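Local structure of Cif (Cell cycle inhibiting factor) (Escherichia coli, 3EFY) at residues Arg45-Leu57 with Ile69-Pro81. The protein deamidates a glutamine of host NEDD8 through its C-terminal catalytic part, the piece here, shutting down cullin-RING ubiquitin ligases and blocking the host cell cycle. Numbering follows the deposited sequence.
Sequences RLSCMPECKSFVL and IVDIPKGENSCRP
Arg80 reaches from the loop after strand 69-72 to the loop at Pro50. From CB its chain runs extended to NE, with CG anti to the backbone N (chi1 -165°). NE and NH2 both donate side-on to Pro73 O, at 3.2 and 2.9 Å. NH1 and NH2 share Pro50 O across the contact, NH1 from above the carbonyl plane at 3.0 Å and NH2 on a lone pair. Gly75 O sits over the centre of one guanidinium face and Met49 SD over the opposite face, with Met49 CG 3.6 Å from Arg80 NH1. Four bonds to two carbonyls fix the rotation of this buried group.

Glu51 bridges to the loop of Gly75 to Asn77 with backbone O and carboxylate. Its O accepts from Gly75 N, while OE2 takes the Asn77 N-H at 2.9 Å, nearly straight (169°) but from above the carboxylate plane. A water links Cys52 O to Lys74 NZ.

Beyond the loops, strands 54-57 and 69-72 pair antiparallel. Phe55 with Ile72 and Leu57 with Val70 are hydrogen-bonded pairs. On the face of Val56 and Asp71, Val56 CG2 presses on Ile69 CG2 at a tight 3.4 Å. The Ile69 side chain lies about 7 Å from that of Gln86, a likely active-site residue, near the catalytic centre.

They belong to the hairpin of strands 54-61 and 66-72, flanked in the antiparallel sheet by strands 159-166 and 81-85. Helix 10-22 covers the side of Val56 and Asp71, where Asp71 bonds Tyr85 and Tyr166. On the other side, Ile72 packs on Leu46 of helix 39-47 and Leu113 of helix 113-124.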
loop_
_atom_site.group_PDB
_atom_site.type_symbol
_atom_site.label_atom_id
_atom_site.label_comp_id
_atom_site.label_asym_id
_atom_site.label_seq_id
_atom_site.Cartn_x
_atom_site.Cartn_y
_atom_site.Cartn_z
ATOM N N ARG A 45 23.858 9.947 -11.973
ATOM C CA ARG A 45 22.551 9.686 -12.536
ATOM C C ARG A 45 21.822 11.015 -12.813
ATOM O O ARG A 45 21.092 11.136 -13.790
ATOM C CB ARG A 45 21.731 8.781 -11.622
ATOM C CG ARG A 45 22.205 7.298 -11.585
ATOM C CD ARG A 45 21.875 6.527 -12.942
ATOM N NE ARG A 45 20.462 6.569 -13.253
ATOM C CZ ARG A 45 19.525 5.806 -12.675
ATOM N NH1 ARG A 45 19.856 4.898 -11.750
ATOM N NH2 ARG A 45 18.263 5.983 -12.965
ATOM N N LEU A 46 21.945 11.982 -11.894
ATOM C CA LEU A 46 21.180 13.219 -12.066
ATOM C C LEU A 46 21.720 14.007 -13.274
ATOM O O LEU A 46 20.929 14.648 -13.993
ATOM C CB LEU A 46 21.212 14.045 -10.784
ATOM C CG LEU A 46 20.462 13.446 -9.585
ATOM C CD1 LEU A 46 20.706 14.306 -8.351
ATOM C CD2 LEU A 46 18.963 13.201 -9.849
ATOM N N SER A 47 23.008 13.890 -13.522
ATOM C CA SER A 47 23.664 14.594 -14.640
ATOM C C SER A 47 23.137 14.164 -15.986
ATOM O O SER A 47 23.118 14.994 -16.945
ATOM C CB SER A 47 25.179 14.415 -14.583
ATOM O OG SER A 47 25.699 15.060 -13.429
ATOM N N CYS A 48 22.683 12.913 -16.085
ATOM C CA CYS A 48 22.125 12.345 -17.322
ATOM C C CYS A 48 20.658 11.929 -17.241
ATOM O O CYS A 48 20.154 11.166 -18.084
ATOM C CB CYS A 48 22.993 11.194 -17.796
ATOM S SG CYS A 48 23.034 9.779 -16.708
ATOM N N MET A 49 19.922 12.480 -16.267
ATOM C CA MET A 49 18.541 12.094 -16.055
ATOM C C MET A 49 17.621 12.536 -17.182
ATOM O O MET A 49 17.590 13.715 -17.505
ATOM C CB MET A 49 18.011 12.684 -14.739
ATOM C CG MET A 49 16.611 12.311 -14.451
ATOM S SD MET A 49 16.181 12.701 -12.699
ATOM C CE MET A 49 16.785 11.197 -11.946
ATOM N N PRO A 50 16.893 11.600 -17.776
ATOM C CA PRO A 50 15.965 11.992 -18.854
ATOM C C PRO A 50 14.955 13.033 -18.407
ATOM O O PRO A 50 14.408 12.957 -17.287
ATOM C CB PRO A 50 15.270 10.694 -19.190
ATOM C CG PRO A 50 16.295 9.671 -18.893
ATOM C CD PRO A 50 16.964 10.136 -17.651
ATOM N N GLU A 51 14.722 14.036 -19.257
ATOM C CA GLU A 51 13.727 15.072 -19.027
ATOM C C GLU A 51 12.296 14.594 -19.259
ATOM O O GLU A 51 11.355 15.157 -18.707
ATOM C CB GLU A 51 14.036 16.314 -19.898
ATOM C CG GLU A 51 15.373 16.909 -19.604
ATOM C CD GLU A 51 15.703 18.140 -20.460
ATOM O OE1 GLU A 51 14.904 18.457 -21.406
ATOM O OE2 GLU A 51 16.715 18.784 -20.103
ATOM N N CYS A 52 12.124 13.553 -20.092
ATOM C CA CYS A 52 10.848 13.024 -20.512
ATOM C C CYS A 52 10.337 11.933 -19.566
ATOM O O CYS A 52 9.317 11.288 -19.850
ATOM C CB CYS A 52 10.970 12.400 -21.921
ATOM S SG CYS A 52 11.902 10.813 -21.956
ATOM N N LYS A 53 11.030 11.734 -18.424
ATOM C CA LYS A 53 10.573 10.732 -17.452
ATOM C C LYS A 53 10.504 11.392 -16.071
ATOM O O LYS A 53 11.177 12.375 -15.817
ATOM C CB LYS A 53 11.554 9.582 -17.429
ATOM C CG LYS A 53 11.613 8.717 -18.746
ATOM C CD LYS A 53 12.734 7.707 -18.616
ATOM C CE LYS A 53 13.150 6.978 -19.913
ATOM N NZ LYS A 53 14.348 6.061 -19.660
ATOM N N SER A 54 9.699 10.802 -15.205
ATOM C CA SER A 54 9.579 11.215 -13.812
ATOM C C SER A 54 10.214 10.169 -12.885
ATOM O O SER A 54 10.172 8.969 -13.164
ATOM C CB SER A 54 8.133 11.453 -13.462
ATOM O OG SER A 54 7.313 10.388 -13.822
ATOM N N PHE A 55 10.773 10.631 -11.770
ATOM C CA PHE A 55 11.504 9.737 -10.859
ATOM C C PHE A 55 11.182 10.068 -9.428
ATOM O O PHE A 55 10.849 11.199 -9.090
ATOM C CB PHE A 55 13.017 9.924 -11.013
ATOM C CG PHE A 55 13.529 9.545 -12.372
ATOM C CD1 PHE A 55 14.010 8.266 -12.598
ATOM C CD2 PHE A 55 13.533 10.475 -13.406
ATOM C CE1 PHE A 55 14.495 7.894 -13.882
ATOM C CE2 PHE A 55 14.010 10.139 -14.669
ATOM C CZ PHE A 55 14.489 8.837 -14.903
ATOM N N VAL A 56 11.265 9.044 -8.601
ATOM C CA VAL A 56 11.176 9.231 -7.146
ATOM C C VAL A 56 12.472 8.757 -6.502
ATOM O O VAL A 56 13.007 7.690 -6.866
ATOM C CB VAL A 56 9.906 8.530 -6.617
ATOM C CG1 VAL A 56 9.815 7.004 -6.903
ATOM C CG2 VAL A 56 9.745 8.836 -5.198
ATOM N N LEU A 57 12.971 9.547 -5.566
ATOM C CA LEU A 57 14.206 9.336 -4.876
ATOM C C LEU A 57 13.949 9.178 -3.390
ATOM O O LEU A 57 13.432 10.124 -2.725
ATOM C CB LEU A 57 15.144 10.508 -5.114
ATOM C CG LEU A 57 16.493 10.528 -4.455
ATOM C CD1 LEU A 57 17.449 9.477 -5.092
ATOM C CD2 LEU A 57 17.125 11.935 -4.605
ATOM N N ILE A 69 11.439 11.706 0.884
ATOM C CA ILE A 69 11.240 11.408 -0.567
ATOM C C ILE A 69 11.429 12.696 -1.359
ATOM O O ILE A 69 10.885 13.732 -0.970
ATOM C CB ILE A 69 9.867 10.882 -0.822
ATOM C CG1 ILE A 69 9.532 9.598 -0.020
ATOM C CG2 ILE A 69 9.695 10.608 -2.334
ATOM C CD1 ILE A 69 10.536 8.481 -0.224
ATOM N N VAL A 70 12.143 12.625 -2.488
ATOM C CA VAL A 70 12.227 13.724 -3.458
ATOM C C VAL A 70 11.591 13.211 -4.746
ATOM O O VAL A 70 11.979 12.151 -5.270
ATOM C CB VAL A 70 13.624 14.145 -3.681
ATOM C CG1 VAL A 70 13.676 15.293 -4.747
ATOM C CG2 VAL A 70 14.265 14.629 -2.378
ATOM N N ASP A 71 10.546 13.922 -5.163
ATOM C CA ASP A 71 9.734 13.581 -6.350
ATOM C C ASP A 71 10.266 14.536 -7.443
ATOM O O ASP A 71 10.216 15.780 -7.265
ATOM C CB ASP A 71 8.265 13.779 -6.003
ATOM C CG ASP A 71 7.299 13.596 -7.183
ATOM O OD1 ASP A 71 7.765 13.336 -8.314
ATOM O OD2 ASP A 71 6.064 13.694 -6.958
ATOM N N ILE A 72 10.725 13.950 -8.565
ATOM C CA ILE A 72 11.278 14.667 -9.692
ATOM C C ILE A 72 10.374 14.460 -10.930
ATOM O O ILE A 72 10.552 13.506 -11.663
ATOM C CB ILE A 72 12.719 14.271 -9.991
ATOM C CG1 ILE A 72 13.621 14.381 -8.748
ATOM C CG2 ILE A 72 13.310 15.153 -11.130
ATOM C CD1 ILE A 72 14.900 13.610 -8.868
ATOM N N PRO A 73 9.405 15.360 -11.146
ATOM C CA PRO A 73 8.552 15.168 -12.325
ATOM C C PRO A 73 9.316 15.351 -13.639
ATOM O O PRO A 73 10.455 15.822 -13.658
ATOM C CB PRO A 73 7.509 16.266 -12.183
ATOM C CG PRO A 73 7.443 16.504 -10.676
ATOM C CD PRO A 73 8.849 16.414 -10.259
ATOM N N LYS A 74 8.640 14.954 -14.714
ATOM C CA LYS A 74 9.116 15.325 -16.058
ATOM C C LYS A 74 9.420 16.828 -16.080
ATOM O O LYS A 74 8.636 17.657 -15.606
ATOM C CB LYS A 74 8.037 15.005 -17.092
ATOM C CG LYS A 74 7.749 13.535 -17.227
ATOM C CD LYS A 74 6.722 13.235 -18.300
ATOM C CE LYS A 74 6.481 11.737 -18.394
ATOM N NZ LYS A 74 5.375 11.387 -19.372
ATOM N N GLY A 75 10.556 17.183 -16.644
ATOM C CA GLY A 75 10.945 18.553 -16.810
ATOM C C GLY A 75 12.365 18.741 -17.289
ATOM O O GLY A 75 13.174 17.826 -17.299
ATOM N N GLU A 76 12.676 19.954 -17.751
ATOM C CA GLU A 76 14.028 20.255 -18.224
ATOM C C GLU A 76 15.051 20.277 -17.094
ATOM O O GLU A 76 14.724 20.677 -15.965
ATOM C CB GLU A 76 14.040 21.594 -19.028
ATOM C CG GLU A 76 13.164 21.486 -20.293
ATOM C CD GLU A 76 12.766 22.839 -20.958
ATOM O OE1 GLU A 76 13.463 23.842 -20.764
ATOM O OE2 GLU A 76 11.758 22.873 -21.700
ATOM N N ASN A 77 16.276 19.863 -17.394
ATOM C CA ASN A 77 17.360 19.763 -16.411
ATOM C C ASN A 77 17.982 21.082 -15.991
ATOM O O ASN A 77 18.785 21.108 -15.052
ATOM C CB ASN A 77 18.463 18.792 -16.838
ATOM C CG ASN A 77 18.053 17.324 -16.676
ATOM O OD1 ASN A 77 18.438 16.446 -17.469
ATOM N ND2 ASN A 77 17.263 17.065 -15.646
ATOM N N SER A 78 17.605 22.169 -16.651
ATOM C CA SER A 78 17.912 23.522 -16.140
ATOM C C SER A 78 16.916 23.966 -15.094
ATOM O O SER A 78 15.745 24.150 -15.391
ATOM C CB SER A 78 17.926 24.518 -17.316
ATOM O OG SER A 78 18.999 24.183 -18.140
ATOM N N CYS A 79 17.367 24.145 -13.850
ATOM C CA CYS A 79 16.467 24.505 -12.734
ATOM C C CYS A 79 15.237 23.585 -12.663
ATOM O O CYS A 79 14.079 24.032 -12.488
ATOM C CB CYS A 79 16.051 25.979 -12.793
ATOM S SG CYS A 79 17.499 27.122 -12.675
ATOM N N ARG A 80 15.508 22.287 -12.760
ATOM C CA ARG A 80 14.466 21.293 -12.716
ATOM C C ARG A 80 13.726 21.325 -11.378
ATOM O O ARG A 80 14.384 21.324 -10.343
ATOM C CB ARG A 80 15.058 19.914 -12.900
ATOM C CG ARG A 80 14.010 18.889 -13.217
ATOM C CD ARG A 80 14.553 17.669 -13.887
ATOM N NE ARG A 80 13.539 16.670 -14.169
ATOM C CZ ARG A 80 13.730 15.572 -14.928
ATOM N NH1 ARG A 80 14.906 15.342 -15.492
ATOM N NH2 ARG A 80 12.764 14.721 -15.102
ATOM N N PRO A 81 12.393 21.363 -11.398
ATOM C CA PRO A 81 11.655 21.353 -10.117
ATOM C C PRO A 81 11.604 19.970 -9.450
ATOM O O PRO A 81 11.788 18.932 -10.084
ATOM C CB PRO A 81 10.246 21.788 -10.491
ATOM C CG PRO A 81 10.292 22.121 -11.959
ATOM C CD PRO A 81 11.531 21.657 -12.551
HETATM O O HOH W 1 7.047 11.706 -21.752
#